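Histidine triad (HIT) protein (Clostridium difficile, PDB 4EGU) is of unknown function but binds zinc and guanosine-5'-monophosphate, and probably acts as a nucleotide hydrolase or transferase like other histidine triad proteins. Local coordinates at residues H65-I70 against F84-N89; A37-L42 against K75-D80; D61-I66 against L101-L106. All coordinates share one frame; numbering follows the deposited sequence. Where two conformers were deposited one is given.

Contact 1 (H65-I70 against F84-N89); sequences HIHVVI and FRVINN. With 5GP (guanosine-5'-monophosphate), chain C.
Ile70 of helix 61-77 meets Val86 and Phe84 of strand 84-90 in a small, wholly buried patch that illustrates how a helix is laid over a sheet. The two short segments run nearly antiparallel, with their axes 11.3 Å apart, so side chains alone bridge the gap. From Ile70 CB, which points toward the strand, the chain forks. The CG2 branch lies opposite the backbone N and touches Phe84 CE2 at 3.7 Å, approaching that ring obliquely; its other neighbour is Val86 CG2, at 4.1 Å. The second branch continues through CG1, and its extended end (chi2 169°) brings Ile70 CD1 to 3.9 Å from Val86 CG1. Isoleucine and valine thus meet tip to tip, with both methyls of Val86 engaged. The same CD1 also sits over the centre of the His67 ring, one turn back on the helix, and Val86 CG1 completes the cluster by lying 4.0 Å from His67 NE2. The other ring nitrogen of His67, ND1, is held by the carbonyl O of Val63. Val86 CG2 in turn lies in the plane of the Phe84 ring, at its edge. Further along the strand, Asn89 ND2 gives a hydrogen bond to phosphate oxygen O3P of guanosine-5'-monophosphate (3.0 Å, 158°). One edge of strand 84-90 pairs with strand 103-107, the other with a strand of the second subunit, antiparallel in both cases, continuing the sheet across the interface, as is characteristic of histidine triad dimers.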
loop_
_atom_site.group_PDB
_atom_site.type_symbol
_atom_site.label_atom_id
_atom_site.label_comp_id
_atom_site.label_asym_id
_atom_site.label_seq_id
_atom_site.Cartn_x
_atom_site.Cartn_y
_atom_site.Cartn_z
ATOM N N HIS A 65 -1.839 11.631 1.389
ATOM C CA HIS A 65 -1.623 12.453 0.219
ATOM C C HIS A 65 -1.088 11.612 -0.953
ATOM O O HIS A 65 -1.543 11.793 -2.092
ATOM C CB HIS A 65 -0.716 13.634 0.510
ATOM C CG HIS A 65 -0.664 14.590 -0.636
ATOM N ND1 HIS A 65 -1.783 15.206 -1.165
ATOM C CD2 HIS A 65 0.374 14.980 -1.403
ATOM C CE1 HIS A 65 -1.418 15.970 -2.181
ATOM N NE2 HIS A 65 -0.110 15.858 -2.338
ATOM N N ILE A 66 -0.167 10.699 -0.674
ATOM C CA ILE A 66 0.305 9.794 -1.699
ATOM C C ILE A 66 -0.850 9.027 -2.338
ATOM O O ILE A 66 -0.860 8.821 -3.548
ATOM C CB ILE A 66 1.381 8.871 -1.112
ATOM C CG1 ILE A 66 2.699 9.653 -0.945
ATOM C CG2 ILE A 66 1.566 7.603 -1.931
ATOM C CD1 ILE A 66 3.768 8.901 -0.143
ATOM N N HIS A 67 -1.812 8.578 -1.528
ATOM C CA HIS A 67 -2.954 7.836 -2.062
ATOM C C HIS A 67 -3.918 8.701 -2.884
ATOM O O HIS A 67 -4.470 8.214 -3.866
ATOM C CB HIS A 67 -3.664 7.067 -0.965
ATOM C CG HIS A 67 -2.945 5.796 -0.595
ATOM N ND1 HIS A 67 -1.777 5.750 0.127
ATOM C CD2 HIS A 67 -3.214 4.507 -0.919
ATOM C CE1 HIS A 67 -1.385 4.480 0.236
ATOM N NE2 HIS A 67 -2.244 3.704 -0.387
ATOM N N VAL A 68 -4.118 9.969 -2.513
ATOM C CA VAL A 68 -4.856 10.876 -3.386
ATOM C C VAL A 68 -4.140 10.977 -4.747
ATOM O O VAL A 68 -4.786 10.932 -5.795
ATOM C CB VAL A 68 -5.033 12.260 -2.733
ATOM C CG1 VAL A 68 -5.568 13.266 -3.758
ATOM C CG2 VAL A 68 -5.959 12.141 -1.533
ATOM N N VAL A 69 -2.814 11.110 -4.719
ATOM C CA VAL A 69 -2.028 11.180 -5.947
ATOM C C VAL A 69 -2.192 9.905 -6.786
ATOM O O VAL A 69 -2.383 9.996 -7.998
ATOM C CB VAL A 69 -0.562 11.496 -5.621
ATOM C CG1 VAL A 69 0.331 11.329 -6.848
ATOM C CG2 VAL A 69 -0.456 12.902 -5.032
ATOM N N ILE A 70 -2.118 8.742 -6.142
ATOM C CA ILE A 70 -2.306 7.488 -6.863
ATOM C C ILE A 70 -3.653 7.499 -7.591
ATOM O O ILE A 70 -3.726 7.163 -8.774
ATOM C CB ILE A 70 -2.201 6.296 -5.884
ATOM C CG1 ILE A 70 -0.759 6.134 -5.403
ATOM C CG2 ILE A 70 -2.739 5.016 -6.527
ATOM C CD1 ILE A 70 -0.585 5.165 -4.246
ATOM N N PHE A 84 -5.634 -1.766 -10.461
ATOM C CA PHE A 84 -4.228 -1.499 -10.207
ATOM C C PHE A 84 -3.856 -2.070 -8.843
ATOM O O PHE A 84 -4.728 -2.419 -8.059
ATOM C CB PHE A 84 -3.909 0.012 -10.295
ATOM C CG PHE A 84 -4.698 0.893 -9.367
ATOM C CD1 PHE A 84 -5.948 1.376 -9.718
ATOM C CD2 PHE A 84 -4.157 1.286 -8.152
ATOM C CE1 PHE A 84 -6.644 2.226 -8.887
ATOM C CE2 PHE A 84 -4.850 2.139 -7.309
ATOM C CZ PHE A 84 -6.096 2.611 -7.676
ATOM N N ARG A 85 -2.559 -2.136 -8.576
ATOM C CA ARG A 85 -2.054 -2.596 -7.291
ATOM C C ARG A 85 -1.090 -1.546 -6.744
ATOM O O ARG A 85 -0.321 -0.934 -7.493
ATOM C CB ARG A 85 -1.332 -3.946 -7.463
ATOM C CG ARG A 85 -0.913 -4.599 -6.162
ATOM C CD ARG A 85 -0.350 -5.987 -6.399
ATOM N NE ARG A 85 -1.372 -6.857 -6.946
ATOM C CZ ARG A 85 -1.142 -7.937 -7.689
ATOM N NH1 ARG A 85 0.096 -8.317 -7.957
ATOM N NH2 ARG A 85 -2.155 -8.586 -8.199
ATOM N N VAL A 86 -1.166 -1.367 -5.428
ATOM C CA VAL A 86 -0.297 -0.440 -4.699
ATOM C C VAL A 86 0.559 -1.272 -3.734
ATOM O O VAL A 86 0.028 -2.081 -2.984
ATOM C CB VAL A 86 -1.136 0.568 -3.926
ATOM C CG1 VAL A 86 -0.263 1.489 -3.074
ATOM C CG2 VAL A 86 -2.034 1.366 -4.861
ATOM N N ILE A 87 1.870 -1.064 -3.760
ATOM C CA ILE A 87 2.801 -1.829 -2.942
ATOM C C ILE A 87 3.778 -0.889 -2.231
ATOM O O ILE A 87 4.385 -0.008 -2.850
ATOM C CB ILE A 87 3.599 -2.849 -3.774
ATOM C CG1 ILE A 87 2.678 -3.725 -4.630
ATOM C CG2 ILE A 87 4.453 -3.711 -2.828
ATOM C CD1 ILE A 87 2.630 -3.285 -6.067
ATOM N N ASN A 88 3.962 -1.131 -0.932
ATOM C CA ASN A 88 5.079 -0.568 -0.185
ATOM C C ASN A 88 5.928 -1.712 0.358
ATOM O O ASN A 88 5.403 -2.640 0.977
ATOM C CB ASN A 88 4.622 0.320 0.983
ATOM C CG ASN A 88 5.808 0.894 1.733
ATOM O OD1 ASN A 88 6.237 0.353 2.751
ATOM N ND2 ASN A 88 6.362 1.965 1.223
ATOM N N ASN A 89 7.224 -1.616 0.132
ATOM C CA ASN A 89 8.204 -2.554 0.648
ATOM C C ASN A 89 8.971 -1.885 1.785
ATOM O O ASN A 89 9.595 -0.847 1.590
ATOM C CB ASN A 89 9.185 -2.918 -0.470
ATOM C CG ASN A 89 8.536 -3.646 -1.618
ATOM O OD1 ASN A 89 7.557 -4.370 -1.453
ATOM N ND2 ASN A 89 9.069 -3.444 -2.807
HETATM P P 5GP C . 12.228 -1.226 -4.045
HETATM O O1P 5GP C . 12.568 -2.638 -4.470
HETATM O O2P 5GP C . 13.262 -0.527 -3.207
HETATM O O3P 5GP C . 10.918 -1.193 -3.379
HETATM O "O5'" 5GP C . 11.924 -0.391 -5.339
HETATM C "C5'" 5GP C . 12.890 0.489 -5.864
HETATM C "C4'" 5GP C . 12.629 0.712 -7.308
HETATM O "O4'" 5GP C . 13.435 1.805 -7.756
HETATM C "C3'" 5GP C . 12.970 -0.480 -8.205
HETATM O "O3'" 5GP C . 11.779 -1.001 -8.800
HETATM C "C2'" 5GP C . 13.905 0.122 -9.283
HETATM O "O2'" 5GP C . 13.670 -0.321 -10.605
HETATM C "C1'" 5GP C . 13.686 1.633 -9.118
HETATM N N9 5GP C . 14.839 2.455 -9.454
HETATM C C8 5GP C . 16.075 2.287 -8.949
HETATM N N7 5GP C . 16.900 3.240 -9.423
HETATM C C5 5GP C . 16.160 4.030 -10.228
HETATM C C6 5GP C . 16.474 5.150 -10.983
HETATM O O6 5GP C . 17.637 5.656 -11.041
HETATM N N1 5GP C . 15.447 5.686 -11.661
HETATM C C2 5GP C . 14.183 5.188 -11.639
HETATM N N2 5GP C . 13.254 5.821 -12.372
HETATM N N3 5GP C . 13.837 4.099 -10.935
HETATM C C4 5GP C . 14.846 3.537 -10.232
#

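Contact 2 (A37-L42 against K75-D80); sequences APYHIL and KEKGFD
In this histidine triad fold the long helix 61-77 packs on the antiparallel sheet, and where that helix ends, Tyr39, at the start of strand 39-45, meets Lys77 and, just past the end, Phe79. The chain leaves the helix at Gly78 with positive phi (93°), having no CB to press on the carbonyl O of Lys77, and this turn brings Phe79 back toward the sheet. CG of Phe79 stands between its backbone N and carbonyl carbon (chi1 62°), and the ring comes to lie against Tyr39. The aromatic pair is oblique: the planes are inclined by 40° and the centroids are 5.1 Å apart, an intermediate geometry that is neither a stack nor a T-shape. Contact is concentrated at one ring carbon, Phe79 CD1, which hangs over a face of the tyrosine, displaced toward the rim and 3.8 Å from Tyr39 CD2. On the inner side Phe79 continues into the core, touching Ile105 and Ala107 of the neighbouring strand as well as Ile73 of the helix. Tyr39 is partly exposed and Lys77 lies at the surface, so the patch opens outward from the buried Phe79. Lys77 contributes the foot of its side chain rather than its charge, with CB 4.3 Å from Tyr39 CE1. Between the phenol and the last helical turn, Tyr39 OH and Lys77 O are 3.9 Å apart, too far for a direct bond. A water spans them instead, 3.3 Å from Tyr39 OH and donating a shorter hydrogen bond of 2.7 Å to Lys77 O.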
loop_
_atom_site.group_PDB
_atom_site.type_symbol
_atom_site.label_atom_id
_atom_site.label_comp_id
_atom_site.label_asym_id
_atom_site.label_seq_id
_atom_site.Cartn_x
_atom_site.Cartn_y
_atom_site.Cartn_z
ATOM N N ALA A 37 5.169 -3.774 -15.233
ATOM C CA ALA A 37 3.824 -3.686 -15.801
ATOM C C ALA A 37 3.798 -2.480 -16.734
ATOM O O ALA A 37 4.689 -1.654 -16.667
ATOM C CB ALA A 37 2.768 -3.515 -14.695
ATOM N N PRO A 38 2.772 -2.393 -17.596
ATOM C CA PRO A 38 2.726 -1.267 -18.548
ATOM C C PRO A 38 2.718 0.085 -17.868
ATOM O O PRO A 38 3.334 1.016 -18.375
ATOM C CB PRO A 38 1.434 -1.499 -19.322
ATOM C CG PRO A 38 1.287 -2.937 -19.309
ATOM C CD PRO A 38 1.734 -3.378 -17.916
ATOM N N TYR A 39 2.012 0.191 -16.747
ATOM C CA TYR A 39 2.220 1.301 -15.816
ATOM C C TYR A 39 2.950 0.718 -14.601
ATOM O O TYR A 39 2.441 -0.207 -13.948
ATOM C CB TYR A 39 0.900 1.968 -15.383
ATOM C CG TYR A 39 0.076 2.466 -16.543
ATOM C CD1 TYR A 39 0.340 3.673 -17.164
ATOM C CD2 TYR A 39 -0.955 1.684 -17.042
ATOM C CE1 TYR A 39 -0.410 4.086 -18.262
ATOM C CE2 TYR A 39 -1.697 2.075 -18.126
ATOM C CZ TYR A 39 -1.427 3.266 -18.734
ATOM O OH TYR A 39 -2.179 3.628 -19.830
ATOM N N HIS A 40 4.153 1.236 -14.347
ATOM C CA HIS A 40 4.901 0.919 -13.140
ATOM C C HIS A 40 5.474 2.249 -12.671
ATOM O O HIS A 40 6.461 2.756 -13.217
ATOM C CB HIS A 40 5.984 -0.113 -13.368
ATOM C CG HIS A 40 6.648 -0.522 -12.093
ATOM N ND1 HIS A 40 7.530 -1.570 -12.023
ATOM C CD2 HIS A 40 6.543 -0.029 -10.836
ATOM C CE1 HIS A 40 7.949 -1.695 -10.779
ATOM N NE2 HIS A 40 7.367 -0.771 -10.038
ATOM N N ILE A 41 4.769 2.846 -11.715
ATOM C CA ILE A 41 4.998 4.214 -11.297
ATOM C C ILE A 41 5.415 4.220 -9.833
ATOM O O ILE A 41 4.834 3.508 -9.025
ATOM C CB ILE A 41 3.707 5.037 -11.514
ATOM C CG1 ILE A 41 3.363 5.103 -13.005
ATOM C CG2 ILE A 41 3.845 6.431 -10.917
ATOM C CD1 ILE A 41 1.912 5.480 -13.293
ATOM N N LEU A 42 6.422 5.023 -9.514
ATOM C CA LEU A 42 6.868 5.224 -8.138
ATOM C C LEU A 42 6.330 6.567 -7.660
ATOM O O LEU A 42 6.503 7.579 -8.331
ATOM C CB LEU A 42 8.388 5.241 -8.069
ATOM C CG LEU A 42 9.032 3.906 -8.363
ATOM C CD1 LEU A 42 10.497 4.043 -8.729
ATOM C CD2 LEU A 42 8.925 3.030 -7.120
ATOM N N LYS A 75 -7.105 7.912 -12.456
ATOM C CA LYS A 75 -8.241 8.517 -13.168
ATOM C C LYS A 75 -7.818 9.157 -14.474
ATOM O O LYS A 75 -8.500 9.035 -15.472
ATOM C CB LYS A 75 -8.969 9.507 -12.262
ATOM C CG LYS A 75 -9.704 8.844 -11.099
ATOM C CD LYS A 75 -10.244 9.801 -10.026
ATOM C CE LYS A 75 -10.794 9.068 -8.779
ATOM N NZ LYS A 75 -11.198 9.971 -7.645
ATOM N N GLU A 76 -6.686 9.838 -14.490
ATOM C CA GLU A 76 -6.169 10.449 -15.697
ATOM C C GLU A 76 -5.847 9.410 -16.756
ATOM O O GLU A 76 -6.150 9.555 -17.927
ATOM C CB GLU A 76 -4.880 11.148 -15.375
ATOM C CG GLU A 76 -4.250 11.777 -16.572
ATOM C CD GLU A 76 -2.836 12.212 -16.280
ATOM O OE1 GLU A 76 -2.216 11.632 -15.368
ATOM O OE2 GLU A 76 -2.340 13.142 -16.936
ATOM N N LYS A 77 -5.208 8.324 -16.332
ATOM C CA LYS A 77 -4.669 7.310 -17.244
ATOM C C LYS A 77 -5.676 6.239 -17.659
ATOM O O LYS A 77 -5.417 5.478 -18.574
ATOM C CB LYS A 77 -3.457 6.633 -16.603
ATOM C CG LYS A 77 -2.285 7.553 -16.358
ATOM C CD LYS A 77 -1.886 8.309 -17.618
ATOM C CE LYS A 77 -0.483 8.870 -17.494
ATOM N NZ LYS A 77 0.046 9.351 -18.805
ATOM N N GLY A 78 -6.808 6.158 -16.960
ATOM C CA GLY A 78 -7.852 5.188 -17.278
ATOM C C GLY A 78 -7.790 3.866 -16.526
ATOM O O GLY A 78 -8.680 3.000 -16.666
ATOM N N PHE A 79 -6.739 3.672 -15.742
ATOM C CA PHE A 79 -6.673 2.425 -15.003
ATOM C C PHE A 79 -7.469 2.463 -13.700
ATOM O O PHE A 79 -7.510 1.472 -12.972
ATOM C CB PHE A 79 -5.239 1.869 -14.854
ATOM C CG PHE A 79 -4.279 2.746 -14.085
ATOM C CD1 PHE A 79 -3.332 3.511 -14.751
ATOM C CD2 PHE A 79 -4.264 2.740 -12.699
ATOM C CE1 PHE A 79 -2.423 4.286 -14.049
ATOM C CE2 PHE A 79 -3.357 3.512 -11.994
ATOM C CZ PHE A 79 -2.437 4.286 -12.668
ATOM N N ASP A 80 -8.155 3.579 -13.443
ATOM C CA ASP A 80 -9.197 3.576 -12.434
ATOM C C ASP A 80 -10.279 2.525 -12.714
ATOM O O ASP A 80 -10.816 1.909 -11.802
ATOM C CB ASP A 80 -9.837 4.969 -12.241
ATOM C CG ASP A 80 -10.533 5.539 -13.479
ATOM O OD1 ASP A 80 -10.084 5.265 -14.607
ATOM O OD2 ASP A 80 -11.491 6.329 -13.295
HETATM O O HOH W 1 -5.306 2.863 -19.361
#

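Contact 3 (D61-I66 against L101-L106); sequences DIVSHI and LHYHIL. With 5GP (guanosine-5'-monophosphate), chain C.
The ring of Tyr103 is met by two helix residues, Val63 and Ile66, both approaching obliquely to its plane, while His67 packs edge-to-face with it. Val63 works at the phenol end, where its CG1 is 3.5 Å from Tyr103 OH and its CG2 is also near that oxygen. Ile66 takes the opposite end of the ring: Ile66 CG2 lies 3.9 Å from Tyr103 CD1. Its longer branch, with CG1 beside the backbone N (chi1 -75°), brings Ile66 CD1 to 4.1 Å from Leu101 CD2. These side chains form an apolar layer between helix and sheet. The neighbouring histidines serve a different purpose, turning their ring edges to the phosphate of guanosine-5'-monophosphate. Each is modelled in two conformers; in the conformers described, His102 NE2 donates to O3P at 2.6 Å in an almost straight bond (176°), and His104 NE2 donates to the same oxygen at 3.0 Å. On the side of each ring away from the phosphate, ND1 is held by a second-shell partner: His102 ND1 by the carbonyl O of His100, His104 ND1 by His40 NE2. Alternation along the extended chain at the start of strand 103-107 thus sends Tyr103 into the core and its flanking histidines into the nucleotide pocket, the pattern of the histidine triad motif, in which His102 is the predicted nucleophile.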
loop_
_atom_site.group_PDB
_atom_site.type_symbol
_atom_site.label_atom_id
_atom_site.label_comp_id
_atom_site.label_asym_id
_atom_site.label_seq_id
_atom_site.Cartn_x
_atom_site.Cartn_y
_atom_site.Cartn_z
ATOM N N ASP A 61 -0.060 11.551 7.496
ATOM C CA ASP A 61 -0.828 12.167 6.439
ATOM C C ASP A 61 -0.082 12.192 5.103
ATOM O O ASP A 61 -0.723 12.293 4.062
ATOM C CB ASP A 61 -1.318 13.572 6.822
ATOM C CG ASP A 61 -0.202 14.508 7.297
ATOM O OD1 ASP A 61 0.993 14.141 7.307
ATOM O OD2 ASP A 61 -0.545 15.649 7.673
ATOM N N ILE A 62 1.250 12.073 5.098
ATOM C CA ILE A 62 1.936 11.989 3.811
ATOM C C ILE A 62 1.449 10.764 3.041
ATOM O O ILE A 62 1.377 10.786 1.806
ATOM C CB ILE A 62 3.471 12.021 3.977
ATOM C CG1 ILE A 62 4.164 12.140 2.616
ATOM C CG2 ILE A 62 3.986 10.810 4.718
ATOM C CD1 ILE A 62 3.793 13.365 1.797
ATOM N N VAL A 63 1.114 9.686 3.749
ATOM C CA VAL A 63 0.610 8.478 3.090
ATOM C C VAL A 63 -0.787 8.726 2.489
ATOM O O VAL A 63 -1.078 8.245 1.388
ATOM C CB VAL A 63 0.646 7.271 4.046
ATOM C CG1 VAL A 63 0.028 6.042 3.397
ATOM C CG2 VAL A 63 2.086 6.983 4.458
ATOM N N SER A 64 -1.653 9.467 3.167
ATOM C CA SER A 64 -2.943 9.795 2.587
ATOM C C SER A 64 -2.758 10.667 1.331
ATOM O O SER A 64 -3.425 10.431 0.325
ATOM C CB SER A 64 -3.891 10.404 3.596
ATOM O OG SER A 64 -3.377 11.553 4.126
ATOM N N HIS A 65 -1.839 11.631 1.389
ATOM C CA HIS A 65 -1.623 12.453 0.219
ATOM C C HIS A 65 -1.088 11.612 -0.953
ATOM O O HIS A 65 -1.543 11.793 -2.092
ATOM C CB HIS A 65 -0.716 13.634 0.510
ATOM C CG HIS A 65 -0.664 14.590 -0.636
ATOM N ND1 HIS A 65 -1.783 15.206 -1.165
ATOM C CD2 HIS A 65 0.374 14.980 -1.403
ATOM C CE1 HIS A 65 -1.418 15.970 -2.181
ATOM N NE2 HIS A 65 -0.110 15.858 -2.338
ATOM N N ILE A 66 -0.167 10.699 -0.674
ATOM C CA ILE A 66 0.305 9.794 -1.699
ATOM C C ILE A 66 -0.850 9.027 -2.338
ATOM O O ILE A 66 -0.860 8.821 -3.548
ATOM C CB ILE A 66 1.381 8.871 -1.112
ATOM C CG1 ILE A 66 2.699 9.653 -0.945
ATOM C CG2 ILE A 66 1.566 7.603 -1.931
ATOM C CD1 ILE A 66 3.768 8.901 -0.143
ATOM N N LEU A 101 11.050 6.447 1.343
ATOM C CA LEU A 101 9.643 6.055 1.235
ATOM C C LEU A 101 9.140 6.162 -0.194
ATOM O O LEU A 101 9.204 7.219 -0.835
ATOM C CB LEU A 101 8.742 6.924 2.107
ATOM C CG LEU A 101 7.291 6.439 2.216
ATOM C CD1 LEU A 101 7.193 5.200 3.121
ATOM C CD2 LEU A 101 6.399 7.538 2.688
ATOM N N HIS A 102 8.544 5.093 -0.678
ATOM C CA HIS A 102 7.962 5.084 -2.010
ATOM C C HIS A 102 6.875 4.048 -2.093
ATOM O O HIS A 102 6.952 3.000 -1.457
ATOM C CB HIS A 102 9.066 4.763 -3.085
ATOM C CG HIS A 102 9.759 3.442 -2.895
ATOM N ND1 HIS A 102 10.834 3.327 -2.057
ATOM C CD2 HIS A 102 9.563 2.207 -3.428
ATOM C CE1 HIS A 102 11.271 2.075 -2.058
ATOM N NE2 HIS A 102 10.521 1.377 -2.892
ATOM N N TYR A 103 5.893 4.332 -2.928
ATOM C CA TYR A 103 4.849 3.397 -3.263
ATOM C C TYR A 103 4.949 3.060 -4.734
ATOM O O TYR A 103 5.109 3.935 -5.571
ATOM C CB TYR A 103 3.460 3.983 -2.942
ATOM C CG TYR A 103 3.176 3.950 -1.465
ATOM C CD1 TYR A 103 3.816 4.785 -0.571
ATOM C CD2 TYR A 103 2.317 3.000 -0.944
ATOM C CE1 TYR A 103 3.569 4.684 0.807
ATOM C CE2 TYR A 103 2.059 2.897 0.426
ATOM C CZ TYR A 103 2.692 3.737 1.285
ATOM O OH TYR A 103 2.489 3.637 2.634
ATOM N N HIS A 104 4.828 1.778 -5.038
ATOM C CA HIS A 104 4.711 1.301 -6.408
ATOM C C HIS A 104 3.245 1.249 -6.803
ATOM O O HIS A 104 2.426 0.710 -6.055
ATOM C CB HIS A 104 5.249 -0.123 -6.532
ATOM C CG HIS A 104 6.682 -0.314 -6.179
ATOM N ND1 HIS A 104 7.658 -0.416 -7.145
ATOM C CD2 HIS A 104 7.279 -0.539 -4.973
ATOM C CE1 HIS A 104 8.812 -0.629 -6.533
ATOM N NE2 HIS A 104 8.611 -0.716 -5.224
ATOM N N ILE A 105 2.940 1.745 -8.008
ATOM C CA ILE A 105 1.660 1.503 -8.656
ATOM C C ILE A 105 1.932 0.598 -9.852
ATOM O O ILE A 105 2.748 0.941 -10.708
ATOM C CB ILE A 105 0.994 2.778 -9.209
ATOM C CG1 ILE A 105 0.983 3.962 -8.246
ATOM C CG2 ILE A 105 -0.428 2.449 -9.664
ATOM C CD1 ILE A 105 0.524 5.263 -8.941
ATOM N N LEU A 106 1.235 -0.539 -9.900
ATOM C CA LEU A 106 1.277 -1.440 -11.061
ATOM C C LEU A 106 -0.088 -1.434 -11.718
ATOM O O LEU A 106 -1.099 -1.617 -11.041
ATOM C CB LEU A 106 1.609 -2.867 -10.648
ATOM C CG LEU A 106 2.935 -3.043 -9.900
ATOM C CD1 LEU A 106 3.155 -4.529 -9.606
ATOM C CD2 LEU A 106 4.132 -2.469 -10.602
HETATM P P 5GP C . 12.228 -1.226 -4.045
HETATM O O1P 5GP C . 12.568 -2.638 -4.470
HETATM O O2P 5GP C . 13.262 -0.527 -3.207
HETATM O O3P 5GP C . 10.918 -1.193 -3.379
HETATM O "O5'" 5GP C . 11.924 -0.391 -5.339
HETATM C "C5'" 5GP C . 12.890 0.489 -5.864
HETATM C "C4'" 5GP C . 12.629 0.712 -7.308
HETATM O "O4'" 5GP C . 13.435 1.805 -7.756
HETATM C "C3'" 5GP C . 12.970 -0.480 -8.205
HETATM O "O3'" 5GP C . 11.779 -1.001 -8.800
HETATM C "C2'" 5GP C . 13.905 0.122 -9.283
HETATM O "O2'" 5GP C . 13.670 -0.321 -10.605
HETATM C "C1'" 5GP C . 13.686 1.633 -9.118
HETATM N N9 5GP C . 14.839 2.455 -9.454
HETATM C C8 5GP C . 16.075 2.287 -8.949
HETATM N N7 5GP C . 16.900 3.240 -9.423
HETATM C C5 5GP C . 16.160 4.030 -10.228
HETATM C C6 5GP C . 16.474 5.150 -10.983
HETATM O O6 5GP C . 17.637 5.656 -11.041
HETATM N N1 5GP C . 15.447 5.686 -11.661
HETATM C C2 5GP C . 14.183 5.188 -11.639
HETATM N N2 5GP C . 13.254 5.821 -12.372
HETATM N N3 5GP C . 13.837 4.099 -10.935
HETATM C C4 5GP C . 14.846 3.537 -10.232
#

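Helix 61-77, with the residues just after it in contact 2, faces a different strand of one antiparallel sheet in each pair of segments. Contacts 1 and 3 are core: their centres are about 4 Å apart, their helix segments overlap at His65 and Ile66, and strands 84-90 and 103-107 are adjacent, with Val86 packed on Tyr103. Contact 2, centred about 11 Å from contact 1 and about 14 Å from contact 3, lies at the partly exposed end of the helix. Chemistry follows place: methyls packed against rings make up the two buried contacts, whose segments at the sheet also carry polar groups to the phosphate, whereas a ring-ring pair and a bridging water mark the periphery. Contact 2 is still tied to the nucleotide pocket through Leu42, which touches the nucleotide.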